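Long-range contacts in cell surface protein (Faecalibacterium prausnitzii A2-165, PDB 4GT6), which is of unknown function but probably binds other proteins outside the cell through a region of BspA-type leucine-rich repeats: residues Ile78-Tyr84 against Lys104-Phe110; Ile128-Ala132 against Ala152-Phe156. All coordinates share one frame; numbering follows the deposited sequence.

Interaction 1: residues Ile78-Tyr84 against Lys104-Phe110; sequences IGSNAFY and KIGRQAF
N81 and Q108 lie side by side, pointing the same way. N81 ND2 donates to Q108 OE1 at 2.7 Å. The bond is fairly straight (158° at the hydrogen) and uses a lone pair in the carbonyl plane of Q108. The two amide planes are turned 65° apart. The ring of Y84 runs alongside the Q108 amide in a nearly parallel plane, its CE1 3.6 Å from Q108 OE1. Q108 NE2 is bonded to E131. The two segments are equivalent turns on successive coils of a leucine-rich-repeat solenoid. I78 and I105 form a parallel bridge, with I78 N bonded to K104 O at 2.9 Å and G106 N to I78 O. The type II turns that follow are joined from N81 N to R107 O; F83 N, just past the first, bonds A109 O. In both F83 and F110, CG stands anti to the carbonyl carbon (chi1 near -63°), which sends the rings the same way into the core. Their planes are nearly parallel but slid apart, with centroids separated by 5.2 Å. F83 CD2 and F110 CE1 approach to 3.4 Å. I78 CD1 comes in at the edge of the F110 ring, 4.1 Å from CZ.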
# COMPACT_ATOMS: atom_id res chain seq x y z
N ILE A 78 3.35 -7.28 -21.33
CA ILE A 78 3.66 -8.35 -20.39
C ILE A 78 2.31 -8.69 -19.75
O ILE A 78 1.65 -7.81 -19.17
CB ILE A 78 4.76 -7.99 -19.36
CG1 ILE A 78 6.11 -7.76 -20.09
CG2 ILE A 78 4.92 -9.18 -18.34
CD1 ILE A 78 7.18 -7.11 -19.23
N GLY A 79 1.91 -9.94 -19.90
CA GLY A 79 0.62 -10.41 -19.40
C GLY A 79 0.51 -10.45 -17.89
O GLY A 79 1.51 -10.32 -17.17
N SER A 80 -0.73 -10.65 -17.41
CA SER A 80 -0.95 -10.73 -15.97
C SER A 80 -0.25 -11.95 -15.38
O SER A 80 -0.16 -13.01 -16.04
CB SER A 80 -2.45 -10.77 -15.66
OG SER A 80 -3.05 -11.93 -16.20
N ASN A 81 0.30 -11.79 -14.16
CA ASN A 81 0.98 -12.87 -13.42
C ASN A 81 2.08 -13.55 -14.26
O ASN A 81 2.41 -14.70 -13.97
CB ASN A 81 -0.07 -13.93 -12.96
CG ASN A 81 -1.09 -13.36 -11.98
OD1 ASN A 81 -2.01 -12.63 -12.35
ND2 ASN A 81 -0.88 -13.64 -10.69
N ALA A 82 2.66 -12.84 -15.26
CA ALA A 82 3.66 -13.47 -16.16
C ALA A 82 4.88 -14.00 -15.40
O ALA A 82 5.44 -15.01 -15.81
CB ALA A 82 4.12 -12.48 -17.22
N PHE A 83 5.31 -13.33 -14.32
CA PHE A 83 6.49 -13.77 -13.56
C PHE A 83 6.12 -13.85 -12.08
O PHE A 83 6.96 -13.67 -11.21
CB PHE A 83 7.69 -12.80 -13.80
CG PHE A 83 8.12 -12.78 -15.24
CD1 PHE A 83 9.02 -13.73 -15.73
CD2 PHE A 83 7.60 -11.83 -16.13
CE1 PHE A 83 9.38 -13.74 -17.08
CE2 PHE A 83 7.98 -11.83 -17.48
CZ PHE A 83 8.84 -12.80 -17.94
N TYR A 84 4.85 -14.13 -11.81
CA TYR A 84 4.35 -14.24 -10.45
C TYR A 84 5.14 -15.31 -9.67
O TYR A 84 5.33 -16.44 -10.16
CB TYR A 84 2.87 -14.63 -10.51
CG TYR A 84 2.19 -14.81 -9.17
CD1 TYR A 84 1.58 -13.74 -8.53
CD2 TYR A 84 2.09 -16.07 -8.58
CE1 TYR A 84 0.88 -13.91 -7.33
CE2 TYR A 84 1.42 -16.26 -7.37
CZ TYR A 84 0.79 -15.17 -6.77
OH TYR A 84 0.08 -15.34 -5.61
N LYS A 104 2.56 -2.03 -21.85
CA LYS A 104 1.54 -2.47 -20.88
C LYS A 104 2.07 -3.60 -20.02
O LYS A 104 2.67 -4.53 -20.56
CB LYS A 104 0.30 -2.93 -21.65
CG LYS A 104 -0.85 -3.43 -20.76
CD LYS A 104 -2.14 -3.64 -21.57
CE LYS A 104 -3.26 -4.09 -20.67
NZ LYS A 104 -4.55 -4.24 -21.41
N ILE A 105 1.86 -3.52 -18.70
CA ILE A 105 2.26 -4.57 -17.75
C ILE A 105 0.99 -4.98 -17.01
O ILE A 105 0.30 -4.12 -16.44
CB ILE A 105 3.42 -4.12 -16.81
CG1 ILE A 105 4.72 -3.82 -17.61
CG2 ILE A 105 3.71 -5.20 -15.71
CD1 ILE A 105 5.83 -3.16 -16.79
N GLY A 106 0.66 -6.28 -17.05
CA GLY A 106 -0.56 -6.83 -16.48
C GLY A 106 -0.58 -6.91 -14.97
O GLY A 106 0.45 -6.72 -14.31
N ARG A 107 -1.75 -7.28 -14.40
CA ARG A 107 -1.90 -7.40 -12.94
C ARG A 107 -0.93 -8.41 -12.39
O ARG A 107 -0.75 -9.45 -13.03
CB ARG A 107 -3.34 -7.90 -12.60
CG ARG A 107 -4.45 -6.97 -13.05
CD ARG A 107 -5.79 -7.41 -12.51
NE ARG A 107 -6.19 -8.73 -12.98
CZ ARG A 107 -7.29 -9.35 -12.58
NH1 ARG A 107 -8.09 -8.80 -11.67
NH2 ARG A 107 -7.60 -10.54 -13.07
N GLN A 108 -0.33 -8.16 -11.22
CA GLN A 108 0.53 -9.11 -10.50
C GLN A 108 1.67 -9.67 -11.39
O GLN A 108 2.17 -10.77 -11.11
CB GLN A 108 -0.37 -10.27 -10.00
CG GLN A 108 -1.44 -9.82 -9.00
CD GLN A 108 -2.16 -10.98 -8.33
OE1 GLN A 108 -2.00 -12.16 -8.70
NE2 GLN A 108 -2.97 -10.67 -7.32
N ALA A 109 2.10 -8.90 -12.43
CA ALA A 109 3.11 -9.44 -13.38
C ALA A 109 4.41 -9.84 -12.68
O ALA A 109 4.99 -10.86 -13.04
CB ALA A 109 3.38 -8.46 -14.50
N PHE A 110 4.82 -9.09 -11.65
CA PHE A 110 6.07 -9.40 -10.93
C PHE A 110 5.78 -9.53 -9.45
O PHE A 110 6.67 -9.35 -8.62
CB PHE A 110 7.14 -8.32 -11.20
CG PHE A 110 7.52 -8.29 -12.66
CD1 PHE A 110 8.50 -9.15 -13.16
CD2 PHE A 110 6.89 -7.41 -13.54
CE1 PHE A 110 8.85 -9.13 -14.51
CE2 PHE A 110 7.24 -7.39 -14.90
CZ PHE A 110 8.20 -8.27 -15.38

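Interaction 2: residues Ile128-Ala132 against Ala152-Phe156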
# COMPACT_ATOMS: atom_id res chain seq x y z
N ILE A 128 0.18 0.17 -16.24
CA ILE A 128 0.66 -0.84 -15.29
C ILE A 128 -0.55 -1.19 -14.42
O ILE A 128 -1.11 -0.29 -13.76
CB ILE A 128 1.88 -0.40 -14.44
CG1 ILE A 128 2.99 0.29 -15.25
CG2 ILE A 128 2.41 -1.61 -13.70
CD1 ILE A 128 4.06 1.05 -14.33
N ASP A 129 -0.94 -2.47 -14.39
CA ASP A 129 -2.14 -2.85 -13.67
C ASP A 129 -1.85 -3.25 -12.22
O ASP A 129 -0.70 -3.27 -11.79
CB ASP A 129 -2.89 -3.96 -14.41
CG ASP A 129 -4.42 -3.87 -14.37
OD1 ASP A 129 -4.98 -3.20 -13.42
OD2 ASP A 129 -5.08 -4.49 -15.25
N SER A 130 -2.92 -3.51 -11.46
CA SER A 130 -2.89 -3.79 -10.02
C SER A 130 -1.81 -4.75 -9.58
O SER A 130 -1.62 -5.79 -10.22
CB SER A 130 -4.23 -4.39 -9.59
OG SER A 130 -5.27 -3.54 -10.06
N GLU A 131 -1.13 -4.39 -8.46
CA GLU A 131 -0.15 -5.22 -7.75
C GLU A 131 0.97 -5.76 -8.64
O GLU A 131 1.53 -6.82 -8.32
CB GLU A 131 -0.91 -6.42 -7.17
CG GLU A 131 -1.99 -6.05 -6.16
CD GLU A 131 -2.76 -7.27 -5.70
OE1 GLU A 131 -3.51 -7.86 -6.52
OE2 GLU A 131 -2.53 -7.70 -4.55
N ALA A 132 1.34 -5.05 -9.71
CA ALA A 132 2.36 -5.53 -10.64
C ALA A 132 3.71 -5.72 -9.95
O ALA A 132 4.45 -6.60 -10.36
CB ALA A 132 2.51 -4.57 -11.81
N ALA A 152 -1.86 1.93 -10.06
CA ALA A 152 -2.92 0.96 -9.75
C ALA A 152 -2.79 0.40 -8.33
O ALA A 152 -1.73 0.51 -7.71
CB ALA A 152 -2.93 -0.16 -10.79
N ASP A 153 -3.89 -0.13 -7.79
CA ASP A 153 -3.96 -0.59 -6.40
C ASP A 153 -2.88 -1.62 -6.07
O ASP A 153 -2.59 -2.51 -6.89
CB ASP A 153 -5.34 -1.16 -6.05
CG ASP A 153 -5.76 -2.36 -6.86
OD1 ASP A 153 -6.20 -2.18 -8.02
OD2 ASP A 153 -5.60 -3.48 -6.35
N GLY A 154 -2.26 -1.44 -4.92
CA GLY A 154 -1.23 -2.33 -4.38
C GLY A 154 0.00 -2.49 -5.24
O GLY A 154 0.74 -3.46 -5.07
N MSE A 155 0.24 -1.54 -6.16
CA MSE A 155 1.35 -1.67 -7.12
C MSE A 155 2.69 -1.93 -6.45
O MSE A 155 3.41 -2.81 -6.92
CB MSE A 155 1.46 -0.47 -8.06
CG MSE A 155 2.68 -0.58 -9.03
SE MSE A 155 2.62 0.77 -10.39
CE MSE A 155 0.90 0.31 -10.96
N PHE A 156 3.03 -1.21 -5.37
CA PHE A 156 4.30 -1.43 -4.70
C PHE A 156 4.10 -1.81 -3.26
O PHE A 156 5.02 -1.60 -2.46
CB PHE A 156 5.20 -0.18 -4.77
CG PHE A 156 5.53 0.24 -6.19
CD1 PHE A 156 6.45 -0.48 -6.95
CD2 PHE A 156 4.94 1.36 -6.75
CE1 PHE A 156 6.75 -0.09 -8.27
CE2 PHE A 156 5.26 1.77 -8.06
CZ PHE A 156 6.14 1.02 -8.81
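Two type II turns on consecutive coils of the leucine-rich-repeat solenoid meet here, S130 and E131 of one against A152 and D153 of the other. Each turn follows a short strand, 127-128 or 150-151, and ends on a buried residue, A132 or M155. The backbone link is E131 N to D153 O, 2.9 Å long, with the donor nearly in line with the carbonyl. E131 CA also points its hydrogen at G154 O. Beside this link, S130 OG donates to D153 OD1 at 2.6 Å, from above the carboxylate plane. The carboxylate reaches the serine because D153 CG sits between its own backbone N and carbonyl carbon (chi1 62°). An alanine in place of D153 would remove the acceptor and is likely to leave the S130 hydroxyl without this mate and able to turn. S130 N is in turn bonded to D129 OD1, its own neighbour in the turn. A152 CB fits against the first turn, close to S130 N and I128 O. G154 has a positive phi, and a CB there would come within 3.1 Å of E131 CG. The E131 side chain runs outward, extended beyond CG. Its OE2 is bonded to H134 ND1, and its OE1 to Q108 NE2 on the preceding coil. The like charges of E131 and D153 stay apart, E131 OE1 4.9 Å from D153 OD2, and H134, Q108 and S130 probably offset their repulsion. On the core side, M155, deposited as selenomethionine, bends at its last torsion and crosses I128 at about a right angle. M155 has two conformers, so this end of the contact is less certain. In the one described, CE lies 3.7 Å from I128 CG2 and 3.5 Å from I128 O.

The two contacts follow one another along the chain and neither nest nor cross. Interaction 1 closes the loop 85-103, which carries strand 91-94, when 104-110 settles against 78-84. The chain then makes another coil, and 128-132 packs on 104-110. Interaction 2 closes the loop 133-151, with strand 141-143, by bringing 152-156 against 128-132. The middle two segments join the pair directly. Q108 N probably bonds to S130 O (2.9 Å) and F110 N to A132 O (2.8 Å), while R107 packs on D129. Four consecutive coils of one repeat region are thus stacked turn on turn, and the ring row of F83 and F110 continues to F133.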